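Local coordinates for oxysterol-binding protein homolog 1 (Saccharomyces cerevisiae, PDB 5H28) that belongs to a full-length protein that carries lipids between membranes and, through this ankyrin-repeat region, is targeted to the nucleus-vacuole junction by interacting with NVJ1, at residues A[99-102]-A[103-107]; A[51-54]-A[55-58]; A[59-62]-A[63-67]; A[128-131]-A[132-135]. All blocks are in the same frame, centred on the assembly; numbering follows the deposited sequence.

Contact 1 of 4, residues A[99-102]-A[103-107]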
# COMPACT_ATOMS: atom_id res chain seq x y z
N GLY A 99 -2.87 -8.67 -20.16
CA GLY A 99 -3.98 -8.08 -19.44
C GLY A 99 -4.60 -8.93 -18.36
O GLY A 99 -5.00 -8.40 -17.32
N ASP A 100 -4.68 -10.23 -18.58
CA ASP A 100 -5.26 -11.12 -17.58
C ASP A 100 -4.37 -11.21 -16.34
O ASP A 100 -4.87 -11.29 -15.23
CB ASP A 100 -5.55 -12.50 -18.18
CG ASP A 100 -4.33 -13.15 -18.83
OD1 ASP A 100 -3.36 -12.45 -19.19
OD2 ASP A 100 -4.37 -14.39 -18.99
N ILE A 101 -3.06 -11.17 -16.53
CA ILE A 101 -2.13 -11.23 -15.40
C ILE A 101 -2.21 -9.92 -14.64
O ILE A 101 -2.18 -9.89 -13.41
CB ILE A 101 -0.67 -11.44 -15.87
CG1 ILE A 101 -0.54 -12.74 -16.65
CG2 ILE A 101 0.26 -11.45 -14.67
CD1 ILE A 101 0.87 -13.00 -17.08
N VAL A 102 -2.31 -8.82 -15.38
CA VAL A 102 -2.42 -7.50 -14.76
C VAL A 102 -3.67 -7.45 -13.87
O VAL A 102 -3.59 -7.04 -12.72
CB VAL A 102 -2.52 -6.39 -15.84
CG1 VAL A 102 -2.87 -5.06 -15.20
CG2 VAL A 102 -1.20 -6.27 -16.58
N ALA A 103 -4.81 -7.88 -14.41
CA ALA A 103 -6.05 -7.86 -13.64
C ALA A 103 -5.96 -8.76 -12.41
O ALA A 103 -6.43 -8.39 -11.33
CB ALA A 103 -7.21 -8.28 -14.52
N PHE A 104 -5.36 -9.93 -12.58
CA PHE A 104 -5.21 -10.87 -11.48
C PHE A 104 -4.36 -10.26 -10.37
O PHE A 104 -4.73 -10.28 -9.20
CB PHE A 104 -4.56 -12.17 -11.97
CG PHE A 104 -4.15 -13.11 -10.87
CD1 PHE A 104 -5.10 -13.72 -10.06
CD2 PHE A 104 -2.81 -13.38 -10.64
CE1 PHE A 104 -4.72 -14.59 -9.04
CE2 PHE A 104 -2.41 -14.25 -9.62
CZ PHE A 104 -3.37 -14.86 -8.82
N LEU A 105 -3.21 -9.71 -10.74
CA LEU A 105 -2.34 -9.10 -9.75
C LEU A 105 -3.02 -7.94 -9.02
O LEU A 105 -2.89 -7.80 -7.80
CB LEU A 105 -1.04 -8.62 -10.41
CG LEU A 105 -0.10 -9.71 -10.93
CD1 LEU A 105 1.06 -9.06 -11.68
CD2 LEU A 105 0.42 -10.56 -9.77
N LEU A 106 -3.77 -7.12 -9.75
CA LEU A 106 -4.46 -5.98 -9.14
C LEU A 106 -5.55 -6.41 -8.17
O LEU A 106 -5.99 -5.60 -7.35
CB LEU A 106 -5.04 -5.06 -10.22
CG LEU A 106 -4.00 -4.23 -10.98
CD1 LEU A 106 -4.65 -3.45 -12.10
CD2 LEU A 106 -3.30 -3.30 -10.01
N ASP A 107 -5.98 -7.66 -8.24
CA ASP A 107 -7.01 -8.16 -7.33
C ASP A 107 -6.43 -8.82 -6.08
O ASP A 107 -7.18 -9.25 -5.20
CB ASP A 107 -7.93 -9.16 -8.03
CG ASP A 107 -8.87 -8.50 -9.03
OD1 ASP A 107 -9.21 -7.32 -8.84
OD2 ASP A 107 -9.27 -9.18 -10.00
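G99 gives its carbonyl oxygen to the amide of A103: A103 N lies 3.0 Å from G99 O and its N-H points almost straight at it (165°). With no side chain, G99 presents bare backbone to helix 130-156, where I132 and M135 come up against its N and O. D100 O takes the amide of F104 in the same way, with F104 CB 3.4 Å from D100 O. The D100 carboxylate stays on the outside and curls back, D100 OD1 forming a weak bond to the I101 amide. I101 O receives L105 N at 2.9 Å, a nearly straight bond (169°). Beyond the backbone, the two side chains lie side by side and point the same way, I101 CG2 standing 3.9 Å from L105 CD1. Because I101 chi1 is -60°, CG2 carries this intrahelical contact while the extended CG1-CD1 branch is left to reach I57 on helix 54-64. V102 repeats the pattern one residue on: V102 O accepts from L106 N at 3.0 Å, and V102 CG1 meets L106 CD1 at 3.9 Å. L106 CG lies 3.3 Å from V102 O. Branched V102 suits a buried place between helices, touching L90 and A93 of helix 89-95 as well as M135. Helices 89-95 and 99-106 fall in the predicted second ankyrin repeat. Apolar pairs four residues apart thus line the buried sides of helix 99-106, with D100 at the exposed edge; across the segments, backbone bonds and dispersion do the work, without any salt bridge.

Contact 2 of 4, residues A[51-54]-A[55-58]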
# COMPACT_ATOMS: atom_id res chain seq x y z
N VAL A 51 6.95 -15.89 -19.34
CA VAL A 51 6.83 -17.09 -20.16
C VAL A 51 5.76 -18.13 -19.84
O VAL A 51 5.41 -18.93 -20.71
CB VAL A 51 8.18 -17.85 -20.20
CG1 VAL A 51 9.32 -16.89 -20.47
CG2 VAL A 51 8.41 -18.60 -18.88
N ALA A 52 5.23 -18.12 -18.63
CA ALA A 52 4.27 -19.14 -18.22
C ALA A 52 2.78 -18.89 -18.43
O ALA A 52 2.35 -17.75 -18.56
CB ALA A 52 4.51 -19.49 -16.74
N PRO A 53 1.99 -19.97 -18.48
CA PRO A 53 0.54 -19.88 -18.67
C PRO A 53 -0.09 -19.31 -17.41
O PRO A 53 0.48 -19.40 -16.32
CB PRO A 53 0.12 -21.34 -18.89
CG PRO A 53 1.35 -21.97 -19.45
CD PRO A 53 2.44 -21.36 -18.60
N MET A 54 -1.27 -18.72 -17.56
CA MET A 54 -1.99 -18.13 -16.43
C MET A 54 -2.14 -19.11 -15.27
O MET A 54 -2.00 -18.73 -14.10
CB MET A 54 -3.38 -17.67 -16.90
CG MET A 54 -4.34 -17.32 -15.78
SD MET A 54 -3.84 -15.89 -14.81
CE MET A 54 -5.00 -14.66 -15.41
N ALA A 55 -2.45 -20.37 -15.58
CA ALA A 55 -2.63 -21.38 -14.55
C ALA A 55 -1.41 -21.48 -13.63
O ALA A 55 -1.55 -21.59 -12.41
CB ALA A 55 -2.91 -22.74 -15.19
N VAL A 56 -0.22 -21.44 -14.22
CA VAL A 56 1.02 -21.52 -13.46
C VAL A 56 1.24 -20.27 -12.62
O VAL A 56 1.61 -20.36 -11.45
CB VAL A 56 2.22 -21.75 -14.40
CG1 VAL A 56 3.53 -21.64 -13.62
CG2 VAL A 56 2.11 -23.12 -15.04
N ILE A 57 1.01 -19.11 -13.21
CA ILE A 57 1.16 -17.86 -12.47
C ILE A 57 0.23 -17.85 -11.26
O ILE A 57 0.63 -17.47 -10.15
CB ILE A 57 0.88 -16.66 -13.39
CG1 ILE A 57 1.99 -16.58 -14.44
CG2 ILE A 57 0.77 -15.37 -12.57
CD1 ILE A 57 1.67 -15.69 -15.60
N LYS A 58 -1.00 -18.29 -11.46
CA LYS A 58 -1.95 -18.32 -10.35
C LYS A 58 -1.50 -19.26 -9.24
O LYS A 58 -1.59 -18.91 -8.06
CB LYS A 58 -3.33 -18.75 -10.83
CG LYS A 58 -4.31 -18.81 -9.69
CD LYS A 58 -5.63 -19.42 -10.08
CE LYS A 58 -6.45 -19.71 -8.84
NZ LYS A 58 -7.67 -20.47 -9.12
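With chi1 at 172°, V56 spreads its two methyls over both residues that lead into the helix. V56 CG1 packs on A52 CB at 3.9 Å, while V56 CG2, set beside its own backbone N, runs alongside the proline ring, 4.0 Å from P53 CD. I57 is turned differently: its chi1 of -68° sends CG1 back along the chain, and the extended end brings I57 CD1 to 3.7 Å from A52 O. A small side chain fits at A52, since its methyl is buried against V56 and faces I57 CG1 as well. This is the start of helix 54-64, reached by a short turn from helix 44-51 within the predicted first ankyrin repeat. P53 stands at the N-cap position; its ring nitrogen has no hydrogen to offer, so nothing is wasted at a place before the helical bonds begin. Its carbonyl opens the series: P53 O accepts from I57 N at 3.2 Å and takes a weak, bent bond from V56 N. Next, K58 N meets M54 O at 2.9 Å. A52 O accepts a hydrogen bond from R98, which ties the turn to the residue just before helix 99-106. From the helix, M54 leans on D100 of helix 99-106, whereas V56 meets L13 of helix 2-15. The lysine K58 stretches its fully extended chain away along the exposed side.

Contact 3 of 4, residues A[59-62]-A[63-67]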
# COMPACT_ATOMS: atom_id res chain seq x y z
N GLU A 59 -1.03 -20.45 -9.60
CA GLU A 59 -0.58 -21.41 -8.60
C GLU A 59 0.61 -20.87 -7.81
O GLU A 59 0.70 -21.06 -6.60
CB GLU A 59 -0.19 -22.74 -9.25
CG GLU A 59 -1.34 -23.50 -9.91
CD GLU A 59 -2.46 -23.83 -8.95
OE1 GLU A 59 -2.18 -24.17 -7.78
OE2 GLU A 59 -3.63 -23.78 -9.38
N ILE A 60 1.53 -20.20 -8.49
CA ILE A 60 2.70 -19.63 -7.82
C ILE A 60 2.25 -18.62 -6.76
O ILE A 60 2.71 -18.66 -5.62
CB ILE A 60 3.63 -18.93 -8.83
CG1 ILE A 60 4.35 -19.97 -9.69
CG2 ILE A 60 4.64 -18.05 -8.10
CD1 ILE A 60 5.15 -19.36 -10.83
N VAL A 61 1.35 -17.73 -7.15
CA VAL A 61 0.86 -16.71 -6.23
C VAL A 61 0.05 -17.27 -5.07
O VAL A 61 0.27 -16.90 -3.91
CB VAL A 61 0.03 -15.65 -6.99
CG1 VAL A 61 -0.66 -14.72 -6.00
CG2 VAL A 61 0.93 -14.85 -7.92
N HIS A 62 -0.87 -18.18 -5.35
CA HIS A 62 -1.70 -18.75 -4.29
C HIS A 62 -0.93 -19.67 -3.35
O HIS A 62 -1.31 -19.82 -2.19
CB HIS A 62 -2.90 -19.47 -4.89
CG HIS A 62 -3.93 -18.55 -5.46
ND1 HIS A 62 -4.51 -17.53 -4.73
CD2 HIS A 62 -4.49 -18.49 -6.69
CE1 HIS A 62 -5.37 -16.88 -5.49
NE2 HIS A 62 -5.38 -17.44 -6.68
N HIS A 63 0.14 -20.28 -3.85
CA HIS A 63 0.94 -21.18 -3.03
C HIS A 63 2.00 -20.51 -2.17
O HIS A 63 2.16 -20.85 -0.99
CB HIS A 63 1.68 -22.21 -3.89
CG HIS A 63 0.87 -23.42 -4.24
ND1 HIS A 63 -0.12 -23.41 -5.21
CD2 HIS A 63 0.90 -24.69 -3.76
CE1 HIS A 63 -0.66 -24.61 -5.30
NE2 HIS A 63 -0.06 -25.40 -4.44
N TRP A 64 2.72 -19.56 -2.75
CA TRP A 64 3.85 -18.96 -2.05
C TRP A 64 3.89 -17.48 -1.67
O TRP A 64 4.96 -16.98 -1.30
CB TRP A 64 5.10 -19.33 -2.84
CG TRP A 64 5.19 -20.81 -3.05
CD1 TRP A 64 5.02 -21.78 -2.10
CD2 TRP A 64 5.45 -21.50 -4.28
NE1 TRP A 64 5.17 -23.02 -2.66
CE2 TRP A 64 5.43 -22.88 -4.00
CE3 TRP A 64 5.71 -21.08 -5.60
CZ2 TRP A 64 5.66 -23.86 -4.98
CZ3 TRP A 64 5.93 -22.06 -6.58
CH2 TRP A 64 5.91 -23.43 -6.26
N VAL A 65 2.77 -16.78 -1.74
CA VAL A 65 2.75 -15.36 -1.40
C VAL A 65 2.20 -15.04 0.00
O VAL A 65 2.82 -14.27 0.74
CB VAL A 65 1.97 -14.56 -2.47
CG1 VAL A 65 1.75 -13.12 -2.01
CG2 VAL A 65 2.74 -14.57 -3.78
N SER A 66 1.08 -15.63 0.38
CA SER A 66 0.47 -15.37 1.68
C SER A 66 1.34 -15.78 2.87
O SER A 66 1.71 -16.95 3.01
CB SER A 66 -0.89 -16.05 1.78
OG SER A 66 -0.78 -17.45 1.62
N THR A 67 1.66 -14.81 3.72
CA THR A 67 2.50 -15.04 4.89
C THR A 67 1.85 -15.91 5.97
O THR A 67 2.54 -16.41 6.86
CB THR A 67 2.92 -13.71 5.53
OG1 THR A 67 1.76 -12.98 5.95
CG2 THR A 67 3.71 -12.87 4.54
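E59 O is gripped twice by H63, whose backbone N and ring ND1 each donate from 2.9 Å, approaching from opposite faces of the carbonyl plane. The ring bond is bent (133° at the hydrogen), and the oxygen lies 19° out of the imidazole plane. Next to it, E59 OE1 comes in at the ring edge, in plane, 2.9 Å from H63 CE1; the carboxylate itself is turned 62° from the ring, and its charge would probably favour the polarised C-H there. Were H63 replaced by alanine, E59 O is likely to lose its ring donor, and the carboxylate the ring edge beside it. W64 N bonds I60 O at 3.0 Å, and the broad indole also meets I60 CG2, 4.1 Å from W64 CE3, with H63 CB over one indole face, toward the rim. V61 and V65 lie side by side, joined by a weak backbone bond. All this forms the C-terminal end of helix 54-64, in the predicted first ankyrin repeat. Around it, F18 meets both the H63 and W64 rings, and helix 18-28 further offers L21 to I60 and L25 to W64. On helix 44-51, A48, L45 and M44 receive I60, V61 and W64.

Contact 4 of 4, residues A[128-131]-A[132-135]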
# COMPACT_ATOMS: atom_id res chain seq x y z
N LYS A 128 1.62 -0.30 -23.47
CA LYS A 128 1.67 0.16 -24.84
C LYS A 128 0.21 0.04 -25.29
O LYS A 128 -0.28 0.84 -26.09
CB LYS A 128 2.56 -0.75 -25.69
CG LYS A 128 2.76 -0.28 -27.12
CD LYS A 128 3.65 -1.25 -27.88
CE LYS A 128 3.90 -0.78 -29.31
NZ LYS A 128 4.55 0.56 -29.34
N ASN A 129 -0.46 -0.96 -24.73
CA ASN A 129 -1.87 -1.22 -25.01
C ASN A 129 -2.68 -0.36 -24.04
O ASN A 129 -2.79 -0.68 -22.86
CB ASN A 129 -2.18 -2.70 -24.78
CG ASN A 129 -3.61 -3.06 -25.13
OD1 ASN A 129 -4.51 -2.24 -25.00
ND2 ASN A 129 -3.82 -4.30 -25.57
N LEU A 130 -3.26 0.73 -24.54
CA LEU A 130 -4.02 1.63 -23.68
C LEU A 130 -5.33 1.05 -23.14
O LEU A 130 -5.92 1.62 -22.22
CB LEU A 130 -4.27 2.96 -24.38
CG LEU A 130 -2.98 3.72 -24.74
CD1 LEU A 130 -3.34 5.05 -25.37
CD2 LEU A 130 -2.13 3.94 -23.49
N ASN A 131 -5.78 -0.06 -23.71
CA ASN A 131 -7.00 -0.70 -23.22
C ASN A 131 -6.63 -1.33 -21.87
O ASN A 131 -7.42 -1.33 -20.93
CB ASN A 131 -7.49 -1.77 -24.20
CG ASN A 131 -8.68 -2.55 -23.67
OD1 ASN A 131 -9.64 -1.96 -23.17
ND2 ASN A 131 -8.63 -3.87 -23.79
N ILE A 132 -5.42 -1.88 -21.78
CA ILE A 132 -4.97 -2.46 -20.53
C ILE A 132 -4.76 -1.32 -19.53
O ILE A 132 -5.12 -1.44 -18.36
CB ILE A 132 -3.66 -3.27 -20.71
CG1 ILE A 132 -3.93 -4.50 -21.58
CG2 ILE A 132 -3.10 -3.69 -19.35
CD1 ILE A 132 -2.69 -5.35 -21.87
N ALA A 133 -4.20 -0.21 -20.00
CA ALA A 133 -3.98 0.94 -19.13
C ALA A 133 -5.31 1.44 -18.56
O ALA A 133 -5.40 1.78 -17.38
CB ALA A 133 -3.27 2.06 -19.89
N GLN A 134 -6.33 1.50 -19.41
CA GLN A 134 -7.64 1.96 -18.96
C GLN A 134 -8.19 1.06 -17.87
O GLN A 134 -8.74 1.53 -16.87
CB GLN A 134 -8.61 2.02 -20.15
CG GLN A 134 -10.03 2.40 -19.78
CD GLN A 134 -10.89 1.20 -19.45
OE1 GLN A 134 -11.97 1.34 -18.88
NE2 GLN A 134 -10.42 0.01 -19.81
N MET A 135 -8.03 -0.25 -18.05
CA MET A 135 -8.50 -1.22 -17.06
C MET A 135 -7.77 -1.02 -15.74
O MET A 135 -8.37 -1.12 -14.66
CB MET A 135 -8.28 -2.64 -17.60
CG MET A 135 -8.57 -3.76 -16.61
SD MET A 135 -7.11 -4.25 -15.68
CE MET A 135 -6.17 -5.09 -16.94
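N129 OD1 reaches over the first turn of helix 130-156 to two backbone amides, N131 N at 2.8 Å in the plane of the side-chain carbonyl and, more weakly, I132 N at 3.4 Å. With chi1 at -176°, the amide group is swung beside its own carbonyl carbon, where it crosses I132 at about a right angle, N129 CG 3.8 Å from I132 CG1. The backbone oxygen helps too: A133 N bonds N129 O at 3.2 Å, and I132 N adds a weak contact. Replacing N129 by alanine is likely to leave the amides of N131 and I132 without their side-chain acceptor and uncover I132 CG1. One turn on, Q134 N bonds L130 O at 2.8 Å. M135 N donates to N131 O at 3.1 Å, an oxygen that also receives a weak bond from Q134 NE2; the N131 and Q134 amides lie almost parallel, 2° apart, as polar groups on the surface. L130 packs CD2 on the small A133 CB. Further out, S97 touches both N129 and I132, C127 backs I132 and A133, and M135 rests on A103 of helix 99-106. I132 is buried, whereas N131 and Q134 are exposed. The arrangement is a classic asparagine N-cap, with the Asx turn from OD1 to the amide two residues ahead.

In the fold
Along the chain the order is contact 2, contact 3, contact 1, contact 4. Contacts 2 and 3 both use helix 54-64, their segments adjoining and their centres 13 Å apart; contact 1 occupies helix 99-106 and contact 4 the start of helix 130-156, the next helix in sequence. Contact 1 is the middle layer, its centre 12 Å from those of contacts 2 and 4 and 15 Å from that of contact 3, touching all three. Contacts 3 and 4 have centres 26 Å apart and do not meet. Helices 54-64 and 99-106 thus pack together, as expected of successive ankyrin repeats, in the domain that engages NVJ1, and the start of helix 130-156 packs on helix 99-106.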